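Methylaspartate ammonia-lyase (Citrobacter amalonaticus, PDB 1KKO) catalyses the reversible, magnesium-dependent anti elimination of ammonia from L-threo-3-methylaspartate to give mesaconate, a step in glutamate degradation. Local coordinates at residues D95-K98 with P99-G103. Numbering follows the deposited sequence.
Sequences DHIK and PLLEG
Lys98 and Glu102, one turn apart at the end of helix 86-101, run side by side in the same direction, the carboxylate of Glu102 lying against the aliphatic part of Lys98 while their charged atoms do not touch. OE1 of Glu102 lies 3.5 Å from CG of Lys98, whereas NZ stays 5.7 Å from that oxygen. The lysine leaves the helix with CG anti to its backbone N (chi1 -178°), then bends sharply at chi3, which is nearly eclipsed at 1°, and its ammonium group bonds to OD1 of Asn94, a turn earlier. Glu102 OE1 in turn accepts the backbone N-H of Ala6 on strand 3-18, tying the helix end to that strand.

The helix is kinked where N of Pro99, which carries no hydrogen, and N of Leu100 make no bond to the turn before. The carbonyl of Ile97 takes Leu100 N at 2.9 Å, and a weak bond from Leu101 N. Lys98 O has two donors: Glu102 N approaches almost in line with the C=O bond at 3.0 Å, while Leu101 N comes from above the plane. CD of Pro99 is pressed against CB of Lys98 at 3.4 Å. This helix belongs to the N-terminal domain of an enolase-superfamily enzyme, well away from the magnesium-binding residues of the barrel.

On the buried side, CG2 of Ile97 touches CD1 of Leu101 at 3.8 Å, the two side chains crossing at a slant. Both also pack on Phe8, Phe116 and Leu134, joining the helix to strand 3-18 and helices 110-118 and 128-146. Leu100 shares Phe116, while its CD1 lies 3.3 Å from His96 O. At Glu102 the chain leaves helical geometry, and Gly103, at a positive phi of 86°, makes backbone hydrogen bonding with Ile3.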
ATOM      1  N   ASP A  95      20.104  -2.734  22.140  1.00 19.59           N
ATOM      2  CA  ASP A  95      20.769  -3.158  23.373  1.00 20.75           C
ATOM      3  C   ASP A  95      20.614  -4.642  23.679  1.00 20.61           C
ATOM      4  O   ASP A  95      21.586  -5.320  24.033  1.00 22.20           O
ATOM      5  CB  ASP A  95      20.190  -2.395  24.566  1.00 21.29           C
ATOM      6  CG  ASP A  95      20.571  -0.929  24.579  1.00 23.81           C
ATOM      7  OD1 ASP A  95      21.440  -0.519  23.785  1.00 25.02           O
ATOM      8  OD2 ASP A  95      20.033  -0.118  25.365  1.00 27.04           O
ATOM      9  N   HIS A  96      19.389  -5.144  23.560  1.00 19.94           N
ATOM     10  CA  HIS A  96      19.072  -6.481  24.037  1.00 19.33           C
ATOM     11  C   HIS A  96      18.956  -7.548  22.971  1.00 18.45           C
ATOM     12  O   HIS A  96      19.085  -8.728  23.268  1.00 19.69           O
ATOM     13  CB  HIS A  96      17.731  -6.456  24.766  1.00 20.02           C
ATOM     14  CG  HIS A  96      17.722  -5.611  25.996  1.00 21.06           C
ATOM     15  ND1 HIS A  96      16.806  -4.602  26.202  1.00 23.35           N
ATOM     16  CD2 HIS A  96      18.501  -5.641  27.103  1.00 21.63           C
ATOM     17  CE1 HIS A  96      17.034  -4.038  27.374  1.00 22.70           C
ATOM     18  NE2 HIS A  96      18.056  -4.650  27.942  1.00 23.69           N
ATOM     19  N   ILE A  97      18.663  -7.154  21.737  1.00 16.63           N
ATOM     20  CA  ILE A  97      18.397  -8.141  20.711  1.00 15.81           C
ATOM     21  C   ILE A  97      19.482  -8.232  19.647  1.00 15.34           C
ATOM     22  O   ILE A  97      19.805  -9.323  19.197  1.00 15.06           O
ATOM     23  CB  ILE A  97      16.999  -7.876  20.103  1.00 15.56           C
ATOM     24  CG1 ILE A  97      15.921  -7.919  21.199  1.00 15.80           C
ATOM     25  CG2 ILE A  97      16.698  -8.876  18.997  1.00 14.45           C
ATOM     26  CD1 ILE A  97      15.848  -9.243  21.986  1.00 16.58           C
ATOM     27  N   LYS A  98      20.040  -7.099  19.245  1.00 15.43           N
ATOM     28  CA  LYS A  98      21.119  -7.118  18.263  1.00 16.12           C
ATOM     29  C   LYS A  98      22.224  -8.150  18.592  1.00 16.04           C
ATOM     30  O   LYS A  98      22.615  -8.914  17.721  1.00 15.97           O
ATOM     31  CB  LYS A  98      21.702  -5.719  18.082  1.00 16.73           C
ATOM     32  CG  LYS A  98      22.812  -5.642  17.042  1.00 19.32           C
ATOM     33  CD  LYS A  98      23.368  -4.227  16.841  1.00 23.25           C
ATOM     34  CE  LYS A  98      22.727  -3.185  17.721  1.00 26.74           C
ATOM     35  NZ  LYS A  98      22.538  -1.914  16.972  1.00 29.16           N
ATOM     36  N   PRO A  99      22.735  -8.192  19.826  1.00 16.59           N
ATOM     37  CA  PRO A  99      23.778  -9.178  20.159  1.00 17.07           C
ATOM     38  C   PRO A  99      23.330 -10.631  20.098  1.00 16.85           C
ATOM     39  O   PRO A  99      24.151 -11.545  19.998  1.00 17.76           O
ATOM     40  CB  PRO A  99      24.162  -8.817  21.590  1.00 17.50           C
ATOM     41  CG  PRO A  99      23.752  -7.428  21.756  1.00 17.38           C
ATOM     42  CD  PRO A  99      22.462  -7.295  20.961  1.00 16.71           C
ATOM     43  N   LEU A 100      22.027 -10.861  20.187  1.00 16.48           N
ATOM     44  CA  LEU A 100      21.500 -12.205  20.085  1.00 16.28           C
ATOM     45  C   LEU A 100      21.313 -12.618  18.636  1.00 15.77           C
ATOM     46  O   LEU A 100      21.143 -13.798  18.333  1.00 18.20           O
ATOM     47  CB  LEU A 100      20.178 -12.321  20.843  1.00 15.84           C
ATOM     48  CG  LEU A 100      20.299 -12.072  22.348  1.00 16.48           C
ATOM     49  CD1 LEU A 100      18.939 -12.028  23.030  1.00 16.77           C
ATOM     50  CD2 LEU A 100      21.161 -13.139  22.971  1.00 17.59           C
ATOM     51  N   LEU A 101      21.327 -11.640  17.733  1.00 15.19           N
ATOM     52  CA  LEU A 101      21.163 -11.917  16.309  1.00 14.29           C
ATOM     53  C   LEU A 101      22.488 -12.015  15.572  1.00 14.23           C
ATOM     54  O   LEU A 101      22.676 -12.897  14.739  1.00 13.85           O
ATOM     55  CB  LEU A 101      20.324 -10.819  15.655  1.00 13.36           C
ATOM     56  CG  LEU A 101      18.841 -10.824  16.017  1.00 13.16           C
ATOM     57  CD1 LEU A 101      18.221  -9.505  15.613  1.00 13.31           C
ATOM     58  CD2 LEU A 101      18.134 -11.991  15.366  1.00 13.28           C
ATOM     59  N   GLU A 102      23.400 -11.099  15.866  1.00 14.73           N
ATOM     60  CA  GLU A 102      24.664 -11.087  15.146  1.00 15.44           C
ATOM     61  C   GLU A 102      25.434 -12.364  15.492  1.00 15.71           C
ATOM     62  O   GLU A 102      25.528 -12.760  16.658  1.00 16.60           O
ATOM     63  CB  GLU A 102      25.436  -9.801  15.429  1.00 15.64           C
ATOM     64  CG  GLU A 102      24.668  -8.608  14.870  1.00 16.51           C
ATOM     65  CD  GLU A 102      25.361  -7.275  15.006  1.00 17.93           C
ATOM     66  OE1 GLU A 102      24.937  -6.332  14.287  1.00 17.55           O
ATOM     67  OE2 GLU A 102      26.308  -7.139  15.818  1.00 20.21           O
ATOM     68  N   GLY A 103      25.923 -13.036  14.462  1.00 15.36           N
ATOM     69  CA  GLY A 103      26.646 -14.287  14.631  1.00 15.68           C
ATOM     70  C   GLY A 103      25.756 -15.510  14.685  1.00 15.66           C
ATOM     71  O   GLY A 103      26.238 -16.641  14.704  1.00 16.08           O
TER